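PDB 3OIO: transcriptional regulator (AraC-type DNA-binding domain-containing proteins) from Chromobacterium violaceum, which probably binds specific DNA sequences as a transcription factor, this chain being its helix-turn-helix DNA-binding part. Local coordinates for residues 53-56 against 57-61. Numbering follows the deposited sequence.
Sequences SKYY and LELRL
Tyr56 and Arg60, one helical turn apart, run across each other at about a right angle, with ring and guanidinium planes 63° apart. What meets the tyrosine is the aliphatic part of the arginine: Tyr56 CD1 lies 4.1 Å from Arg60 CD, oblique to the ring. Arginine suits the place because its methylenes pack here while its charged end, turned by a bend at chi3 (42°), hydrogen-bonds through NE to Cys82 O and makes a cation-pi contact with Phe84. Tyr56 is buried, and a tyrosine fits because its ring packs while its hydroxyl hydrogen-bonds with Asn19 O and Leu24 N. Leu59 has a branched apolar end able to touch both tyrosines: its CD1 is 4.3 Å from both Tyr55 CE2 and Tyr56 CD1, and the same leucine touches Met16 of helix 7-17. All this happens on helix 52-70, the long helix that in AraC-type DNA-binding domains links two helix-turn-helix subdomains; the partners of Tyr56 precede this linker in the chain, those of Arg60 follow it. Regular i+4 to i hydrogen bonds run along the backbone, among them Arg60 N to Tyr56 O at 2.9 Å. Glu58, its CG set beside its own backbone N, has a chain long enough to extend back along the helix until OE2 stands 4.1 Å from Tyr55 CD1; carboxylate and ring planes are 57° apart.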
loop_
_atom_site.group_PDB
_atom_site.type_symbol
_atom_site.label_atom_id
_atom_site.label_comp_id
_atom_site.label_asym_id
_atom_site.label_seq_id
_atom_site.Cartn_x
_atom_site.Cartn_y
_atom_site.Cartn_z
ATOM N N SER A 53 -8.609 0.412 -3.960
ATOM C CA SER A 53 -8.381 0.926 -2.606
ATOM C C SER A 53 -7.673 -0.114 -1.738
ATOM O O SER A 53 -6.836 0.220 -0.882
ATOM C CB SER A 53 -9.704 1.359 -1.966
ATOM O OG SER A 53 -10.565 0.252 -1.887
ATOM N N LYS A 54 -7.999 -1.377 -1.955
ATOM C CA LYS A 54 -7.355 -2.440 -1.168
ATOM C C LYS A 54 -5.932 -2.707 -1.608
ATOM O O LYS A 54 -5.044 -2.910 -0.750
ATOM C CB LYS A 54 -8.210 -3.705 -1.154
ATOM C CG LYS A 54 -9.479 -3.458 -0.321
ATOM C CD LYS A 54 -10.412 -4.661 -0.311
ATOM C CE LYS A 54 -11.693 -4.328 0.478
ATOM N NZ LYS A 54 -12.634 -5.495 0.640
ATOM N N TYR A 55 -5.671 -2.615 -2.918
ATOM C CA TYR A 55 -4.292 -2.726 -3.373
ATOM C C TYR A 55 -3.477 -1.528 -2.821
ATOM O O TYR A 55 -2.323 -1.670 -2.413
ATOM C CB TYR A 55 -4.218 -2.786 -4.921
ATOM C CG TYR A 55 -2.817 -3.013 -5.384
ATOM C CD1 TYR A 55 -2.308 -4.299 -5.542
ATOM C CD2 TYR A 55 -1.962 -1.916 -5.588
ATOM C CE1 TYR A 55 -0.964 -4.495 -5.923
ATOM C CE2 TYR A 55 -0.632 -2.092 -5.949
ATOM C CZ TYR A 55 -0.145 -3.381 -6.140
ATOM O OH TYR A 55 1.175 -3.558 -6.497
ATOM N N TYR A 56 -4.082 -0.344 -2.809
ATOM C CA TYR A 56 -3.378 0.844 -2.289
ATOM C C TYR A 56 -2.995 0.652 -0.810
ATOM O O TYR A 56 -1.885 1.019 -0.375
ATOM C CB TYR A 56 -4.285 2.085 -2.446
ATOM C CG TYR A 56 -3.562 3.354 -2.862
ATOM C CD1 TYR A 56 -2.205 3.579 -2.511
ATOM C CD2 TYR A 56 -4.248 4.359 -3.563
ATOM C CE1 TYR A 56 -1.546 4.758 -2.912
ATOM C CE2 TYR A 56 -3.608 5.545 -3.961
ATOM C CZ TYR A 56 -2.274 5.749 -3.617
ATOM O OH TYR A 56 -1.690 6.925 -4.005
ATOM N N LEU A 57 -3.900 0.054 -0.054
ATOM C CA LEU A 57 -3.603 -0.278 1.344
ATOM C C LEU A 57 -2.420 -1.273 1.391
ATOM O O LEU A 57 -1.508 -1.109 2.213
ATOM C CB LEU A 57 -4.823 -0.884 2.024
ATOM C CG LEU A 57 -4.589 -1.320 3.488
ATOM C CD1 LEU A 57 -4.184 -0.121 4.392
ATOM C CD2 LEU A 57 -5.862 -2.067 4.051
ATOM N N GLU A 58 -2.434 -2.302 0.532
ATOM C CA GLU A 58 -1.295 -3.234 0.512
ATOM C C GLU A 58 0.031 -2.506 0.248
ATOM O O GLU A 58 1.053 -2.814 0.856
ATOM C CB GLU A 58 -1.445 -4.292 -0.586
ATOM C CG GLU A 58 -2.620 -5.215 -0.436
ATOM C CD GLU A 58 -2.644 -6.227 -1.583
ATOM O OE1 GLU A 58 -1.605 -6.856 -1.858
ATOM O OE2 GLU A 58 -3.696 -6.368 -2.241
ATOM N N LEU A 59 -0.001 -1.565 -0.684
ATOM C CA LEU A 59 1.183 -0.808 -1.049
ATOM C C LEU A 59 1.679 0.017 0.150
ATOM O O LEU A 59 2.873 -0.004 0.486
ATOM C CB LEU A 59 0.790 0.078 -2.222
ATOM C CG LEU A 59 1.788 0.928 -2.957
ATOM C CD1 LEU A 59 1.129 1.457 -4.243
ATOM C CD2 LEU A 59 2.177 2.047 -2.018
ATOM N N ARG A 60 0.755 0.716 0.814
ATOM C CA ARG A 60 1.101 1.532 1.989
ATOM C C ARG A 60 1.627 0.649 3.135
ATOM O O ARG A 60 2.586 1.042 3.815
ATOM C CB ARG A 60 -0.122 2.353 2.437
ATOM C CG ARG A 60 -0.449 3.492 1.407
ATOM C CD ARG A 60 -1.897 4.081 1.523
ATOM N NE ARG A 60 -2.182 4.219 2.947
ATOM C CZ ARG A 60 -3.317 3.901 3.546
ATOM N NH1 ARG A 60 -3.362 3.950 4.896
ATOM N NH2 ARG A 60 -4.388 3.546 2.805
ATOM N N LEU A 61 1.034 -0.538 3.314
ATOM C CA LEU A 61 1.519 -1.489 4.332
ATOM C C LEU A 61 2.927 -2.011 4.008
ATOM O O LEU A 61 3.751 -2.196 4.928
ATOM C CB LEU A 61 0.558 -2.679 4.465
ATOM C CG LEU A 61 -0.725 -2.267 5.226
ATOM C CD1 LEU A 61 -1.759 -3.405 5.079
ATOM C CD2 LEU A 61 -0.519 -1.881 6.751
#